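Local coordinates for pyridine nucleotide-disulfide oxidoreductase-like protein (Myceliophthora thermophila, PDB 5MQ6) that uses FAD and NADPH to insert one oxygen atom beside the carbonyl of ketones, polycyclic ones especially, giving esters or lactones, at residues L545-E550 against S632-L637. Numbering follows the deposited sequence.
Sequences LDVGTE and SYMKLL. With FAD (flavin-adenine dinucleotide), chain B.
Val547 reaches across to three side chains of the helix segment 632-637, Tyr633, Met634 and Leu637, and its two methyls divide them. CG1 touches Leu637 CD1 at 3.9 Å and meets the Tyr633 ring obliquely, 4.2 Å from CE2. The Val547 and Met634 side chains cross at about a right angle, with CG2 4.1 Å from Met634 CG and SD close by. CG1 is anti to the backbone N (chi1 169°) and CG2 anti to the carbonyl carbon, which sends CG1 to Leu637 and Tyr633 and CG2 to Met634. On the far helix, Leu637 CD1 also lies over one face of the Tyr633 ring, 3.7 Å above its plane toward the rim, while the phenol OH is hydrogen-bonded to His517 O. No hydrogen bond joins the two segments: this is apolar packing, and their axes run nearly parallel, 10.6 Å apart at closest approach and inclined by 17°. Cut back to an alanine, this valine position is likely to leave Leu637 CD1 and the Met634 chain without their methyl partners and to open a gap between the segments. Helix 541-562 lies between the cofactor and helix 630-641: Leu545 sets CD2 3.7 Å from FAD O2P and packs on Leu92 of helix 88-99, whose first turn carries the last glycine of a probable Rossmann-type GxGxxG motif, while Met634 and Asp546 both touch helix 328-340, where Arg330 forms salt bridges with Asp546 and Glu550.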
ATOM      1  N   LEU A 545       4.139  -9.000  -3.697  1.00 16.63           N
ATOM      2  CA  LEU A 545       4.426  -9.751  -2.485  1.00 18.04           C
ATOM      3  C   LEU A 545       4.702 -11.190  -2.787  1.00 17.73           C
ATOM      4  O   LEU A 545       5.590 -11.748  -2.157  1.00 17.20           O
ATOM      5  CB  LEU A 545       3.284  -9.693  -1.476  1.00 20.48           C
ATOM      6  CG  LEU A 545       2.995  -8.350  -0.821  1.00 22.10           C
ATOM      7  CD1 LEU A 545       1.714  -8.409   0.022  1.00 27.45           C
ATOM      8  CD2 LEU A 545       4.148  -8.022   0.094  1.00 22.61           C
ATOM      9  N   ASP A 546       3.942 -11.776  -3.724  1.00 18.31           N
ATOM     10  CA  ASP A 546       4.176 -13.137  -4.224  1.00 17.91           C
ATOM     11  C   ASP A 546       5.623 -13.251  -4.725  1.00 18.16           C
ATOM     12  O   ASP A 546       6.462 -14.012  -4.153  1.00 19.99           O
ATOM     13  CB  ASP A 546       3.168 -13.437  -5.342  1.00 19.76           C
ATOM     14  CG  ASP A 546       3.378 -14.796  -6.013  1.00 23.14           C
ATOM     15  OD1 ASP A 546       4.251 -15.593  -5.585  1.00 25.26           O
ATOM     16  OD2 ASP A 546       2.652 -15.109  -7.002  1.00 24.16           O
ATOM     17  N   VAL A 547       5.948 -12.397  -5.670  1.00 15.90           N
ATOM     18  CA  VAL A 547       7.298 -12.392  -6.278  1.00 17.84           C
ATOM     19  C   VAL A 547       8.380 -12.192  -5.232  1.00 18.89           C
ATOM     20  O   VAL A 547       9.374 -12.956  -5.182  1.00 18.15           O
ATOM     21  CB  VAL A 547       7.424 -11.404  -7.437  1.00 18.19           C
ATOM     22  CG1 VAL A 547       8.884 -11.228  -7.876  1.00 19.77           C
ATOM     23  CG2 VAL A 547       6.498 -11.833  -8.588  1.00 19.78           C
ATOM     24  N   GLY A 548       8.168 -11.197  -4.381  1.00 18.57           N
ATOM     25  CA  GLY A 548       9.213 -10.810  -3.472  1.00 19.66           C
ATOM     26  C   GLY A 548       9.437 -11.810  -2.328  1.00 18.94           C
ATOM     27  O   GLY A 548      10.585 -12.118  -2.024  1.00 17.30           O
ATOM     28  N   THR A 549       8.374 -12.271  -1.701  1.00 18.64           N
ATOM     29  CA  THR A 549       8.494 -13.270  -0.651  1.00 19.31           C
ATOM     30  C   THR A 549       9.127 -14.574  -1.162  1.00 20.16           C
ATOM     31  O   THR A 549      10.037 -15.118  -0.487  1.00 19.86           O
ATOM     32  CB  THR A 549       7.171 -13.550   0.121  1.00 18.81           C
ATOM     33  OG1 THR A 549       6.225 -14.095  -0.743  1.00 17.77           O
ATOM     34  CG2 THR A 549       6.634 -12.261   0.883  1.00 21.09           C
ATOM     35  N   GLU A 550       8.723 -15.006  -2.372  1.00 20.54           N
ATOM     36  CA  GLU A 550       9.349 -16.171  -3.020  1.00 20.04           C
ATOM     37  C   GLU A 550      10.849 -15.975  -3.248  1.00 20.49           C
ATOM     38  O   GLU A 550      11.633 -16.886  -2.974  1.00 16.39           O
ATOM     39  CB  GLU A 550       8.770 -16.449  -4.368  1.00 23.87           C
ATOM     40  CG  GLU A 550       9.405 -17.664  -5.067  1.00 26.26           C
ATOM     41  CD  GLU A 550       8.781 -17.923  -6.400  1.00 31.51           C
ATOM     42  OE1 GLU A 550       8.854 -17.077  -7.313  1.00 34.72           O
ATOM     43  OE2 GLU A 550       8.213 -18.991  -6.561  1.00 31.33           O
ATOM     44  N   SER A 632       9.095  -8.805 -16.049  1.00 21.76           N
ATOM     45  CA  SER A 632      10.526  -8.704 -16.374  1.00 22.61           C
ATOM     46  C   SER A 632      11.446  -8.835 -15.103  1.00 21.94           C
ATOM     47  O   SER A 632      12.368  -9.612 -15.090  1.00 22.72           O
ATOM     48  CB  SER A 632      10.779  -7.378 -17.062  1.00 21.06           C
ATOM     49  OG  SER A 632      12.170  -7.227 -17.330  1.00 24.67           O
ATOM     50  N   TYR A 633      11.150  -8.106 -14.048  1.00 20.71           N
ATOM     51  CA  TYR A 633      11.816  -8.255 -12.769  1.00 21.03           C
ATOM     52  C   TYR A 633      11.769  -9.740 -12.244  1.00 22.72           C
ATOM     53  O   TYR A 633      12.818 -10.356 -11.848  1.00 20.05           O
ATOM     54  CB  TYR A 633      11.176  -7.247 -11.803  1.00 20.52           C
ATOM     55  CG  TYR A 633      11.587  -7.334 -10.353  1.00 21.49           C
ATOM     56  CD1 TYR A 633      12.900  -7.146  -9.986  1.00 21.76           C
ATOM     57  CD2 TYR A 633      10.640  -7.593  -9.352  1.00 24.00           C
ATOM     58  CE1 TYR A 633      13.289  -7.149  -8.658  1.00 19.26           C
ATOM     59  CE2 TYR A 633      10.964  -7.631  -8.007  1.00 21.96           C
ATOM     60  CZ  TYR A 633      12.314  -7.429  -7.653  1.00 21.63           C
ATOM     61  OH  TYR A 633      12.682  -7.456  -6.350  1.00 17.48           O
ATOM     62  N   MET A 634      10.553 -10.298 -12.270  1.00 19.96           N
ATOM     63  CA  MET A 634      10.352 -11.690 -11.872  1.00 22.05           C
ATOM     64  C   MET A 634      11.243 -12.663 -12.606  1.00 21.70           C
ATOM     65  O   MET A 634      11.822 -13.572 -11.986  1.00 22.00           O
ATOM     66  CB  MET A 634       8.899 -12.098 -12.098  1.00 23.99           C
ATOM     67  CG  MET A 634       8.516 -13.521 -11.731  1.00 25.95           C
ATOM     68  SD  MET A 634       6.794 -13.823 -12.231  1.00 33.75           S
ATOM     69  CE  MET A 634       7.175 -14.069 -13.971  1.00 35.73           C
ATOM     70  N   LYS A 635      11.232 -12.551 -13.926  1.00 24.66           N
ATOM     71  CA  LYS A 635      12.077 -13.407 -14.771  1.00 26.98           C
ATOM     72  C   LYS A 635      13.587 -13.217 -14.409  1.00 21.99           C
ATOM     73  O   LYS A 635      14.347 -14.171 -14.331  1.00 23.42           O
ATOM     74  CB  LYS A 635      11.800 -13.141 -16.262  1.00 30.00           C
ATOM     75  CG  LYS A 635      12.872 -13.677 -17.228  1.00 41.62           C
ATOM     76  CD  LYS A 635      12.991 -15.215 -17.281  1.00 52.82           C
ATOM     77  CE  LYS A 635      12.912 -15.772 -18.717  1.00 55.79           C
ATOM     78  NZ  LYS A 635      12.263 -17.121 -18.760  1.00 61.39           N
ATOM     79  N   LEU A 636      13.993 -11.983 -14.209  1.00 21.04           N
ATOM     80  CA  LEU A 636      15.370 -11.662 -13.811  1.00 22.02           C
ATOM     81  C   LEU A 636      15.752 -12.402 -12.510  1.00 20.78           C
ATOM     82  O   LEU A 636      16.797 -12.960 -12.432  1.00 21.47           O
ATOM     83  CB  LEU A 636      15.543 -10.153 -13.663  1.00 25.55           C
ATOM     84  CG  LEU A 636      16.967  -9.642 -13.255  1.00 28.58           C
ATOM     85  CD1 LEU A 636      17.117  -8.195 -13.630  1.00 38.64           C
ATOM     86  CD2 LEU A 636      17.160  -9.674 -11.761  1.00 33.31           C
ATOM     87  N   LEU A 637      14.842 -12.426 -11.511  1.00 22.64           N
ATOM     88  CA  LEU A 637      15.086 -13.107 -10.289  1.00 20.60           C
ATOM     89  C   LEU A 637      15.184 -14.596 -10.474  1.00 20.45           C
ATOM     90  O   LEU A 637      16.075 -15.239  -9.904  1.00 19.74           O
ATOM     91  CB  LEU A 637      13.999 -12.783  -9.222  1.00 18.90           C
ATOM     92  CG  LEU A 637      13.909 -11.280  -8.876  1.00 19.04           C
ATOM     93  CD1 LEU A 637      12.776 -11.104  -7.892  1.00 20.28           C
ATOM     94  CD2 LEU A 637      15.147 -10.613  -8.306  1.00 19.66           C
TER
HETATM   95  PA  FAD B 700       0.020  -4.716   5.651  1.00 20.54           P
HETATM   96  O1A FAD B 700       0.063  -3.229   5.781  1.00 23.30           O
HETATM   97  O2A FAD B 700      -1.247  -5.426   5.211  1.00 21.76           O
HETATM   98  O5B FAD B 700       0.447  -5.346   7.065  1.00 23.73           O
HETATM   99  C5B FAD B 700       1.575  -4.874   7.723  1.00 21.99           C
HETATM  100  C4B FAD B 700       1.301  -4.889   9.212  1.00 23.15           C
HETATM  101  O4B FAD B 700       2.555  -4.610   9.864  1.00 21.89           O
HETATM  102  C3B FAD B 700       0.301  -3.856   9.721  1.00 22.37           C
HETATM  103  O3B FAD B 700      -0.579  -4.453  10.638  1.00 22.08           O
HETATM  104  C2B FAD B 700       1.161  -2.835  10.413  1.00 23.45           C
HETATM  105  O2B FAD B 700       0.489  -2.179  11.461  1.00 24.39           O
HETATM  106  C1B FAD B 700       2.306  -3.697  10.900  1.00 21.95           C
HETATM  107  N9A FAD B 700       3.492  -2.937  11.209  1.00 20.15           N
HETATM  108  C8A FAD B 700       4.125  -2.046  10.393  1.00 23.62           C
HETATM  109  N7A FAD B 700       5.151  -1.532  11.063  1.00 21.85           N
HETATM  110  C5A FAD B 700       5.202  -2.043  12.305  1.00 18.10           C
HETATM  111  C6A FAD B 700       6.104  -1.888  13.460  1.00 16.87           C
HETATM  112  N6A FAD B 700       7.137  -1.075  13.522  1.00 17.32           N
HETATM  113  N1A FAD B 700       5.809  -2.671  14.466  1.00 17.27           N
HETATM  114  C2A FAD B 700       4.746  -3.509  14.483  1.00 14.50           C
HETATM  115  N3A FAD B 700       3.879  -3.718  13.519  1.00 15.44           N
HETATM  116  C4A FAD B 700       4.081  -2.959  12.398  1.00 18.09           C
HETATM  117  N1  FAD B 700      -3.639  -3.377  -2.611  1.00 22.31           N
HETATM  118  C2  FAD B 700      -3.984  -4.129  -3.707  1.00 27.80           C
HETATM  119  O2  FAD B 700      -3.121  -4.644  -4.406  1.00 24.38           O
HETATM  120  N3  FAD B 700      -5.272  -4.313  -4.030  1.00 32.47           N
HETATM  121  C4  FAD B 700      -6.239  -3.757  -3.284  1.00 38.50           C
HETATM  122  O4  FAD B 700      -7.395  -3.967  -3.626  1.00 48.87           O
HETATM  123  C4X FAD B 700      -5.978  -2.932  -2.091  1.00 36.42           C
HETATM  124  N5  FAD B 700      -6.938  -2.326  -1.315  1.00 33.59           N
HETATM  125  C5X FAD B 700      -6.536  -1.594  -0.247  1.00 32.50           C
HETATM  126  C6  FAD B 700      -7.538  -0.916   0.604  1.00 29.18           C
HETATM  127  C7  FAD B 700      -7.001  -0.142   1.739  1.00 35.98           C
HETATM  128  C7M FAD B 700      -7.933   0.587   2.680  1.00 35.02           C
HETATM  129  C8  FAD B 700      -5.540  -0.015   2.014  1.00 37.43           C
HETATM  130  C8M FAD B 700      -4.972   0.779   3.189  1.00 41.20           C
HETATM  131  C9  FAD B 700      -4.634  -0.652   1.190  1.00 35.71           C
HETATM  132  C9A FAD B 700      -5.076  -1.428   0.081  1.00 35.80           C
HETATM  133  N10 FAD B 700      -4.105  -2.033  -0.735  1.00 29.98           N
HETATM  134  C10 FAD B 700      -4.545  -2.810  -1.811  1.00 27.45           C
HETATM  135  C1' FAD B 700      -2.657  -1.975  -0.434  1.00 33.28           C
HETATM  136  C2' FAD B 700      -2.412  -3.047   0.709  1.00 32.49           C
HETATM  137  O2' FAD B 700      -1.709  -2.420   1.791  1.00 32.73           O
HETATM  138  C3' FAD B 700      -1.678  -4.349   0.238  1.00 30.78           C
HETATM  139  O3' FAD B 700      -2.453  -4.979  -0.785  1.00 30.58           O
HETATM  140  C4' FAD B 700      -1.492  -5.477   1.280  1.00 29.20           C
HETATM  141  O4' FAD B 700      -2.669  -5.724   2.170  1.00 28.60           O
HETATM  142  C5' FAD B 700      -0.220  -5.217   2.113  1.00 26.62           C
HETATM  143  O5' FAD B 700       0.126  -6.477   2.769  1.00 25.35           O
HETATM  144  P   FAD B 700       1.408  -6.338   3.750  1.00 23.91           P
HETATM  145  O1P FAD B 700       1.309  -7.590   4.697  1.00 25.67           O
HETATM  146  O2P FAD B 700       2.613  -6.055   2.842  1.00 26.20           O
HETATM  147  O3P FAD B 700       1.190  -4.929   4.572  1.00 22.70           O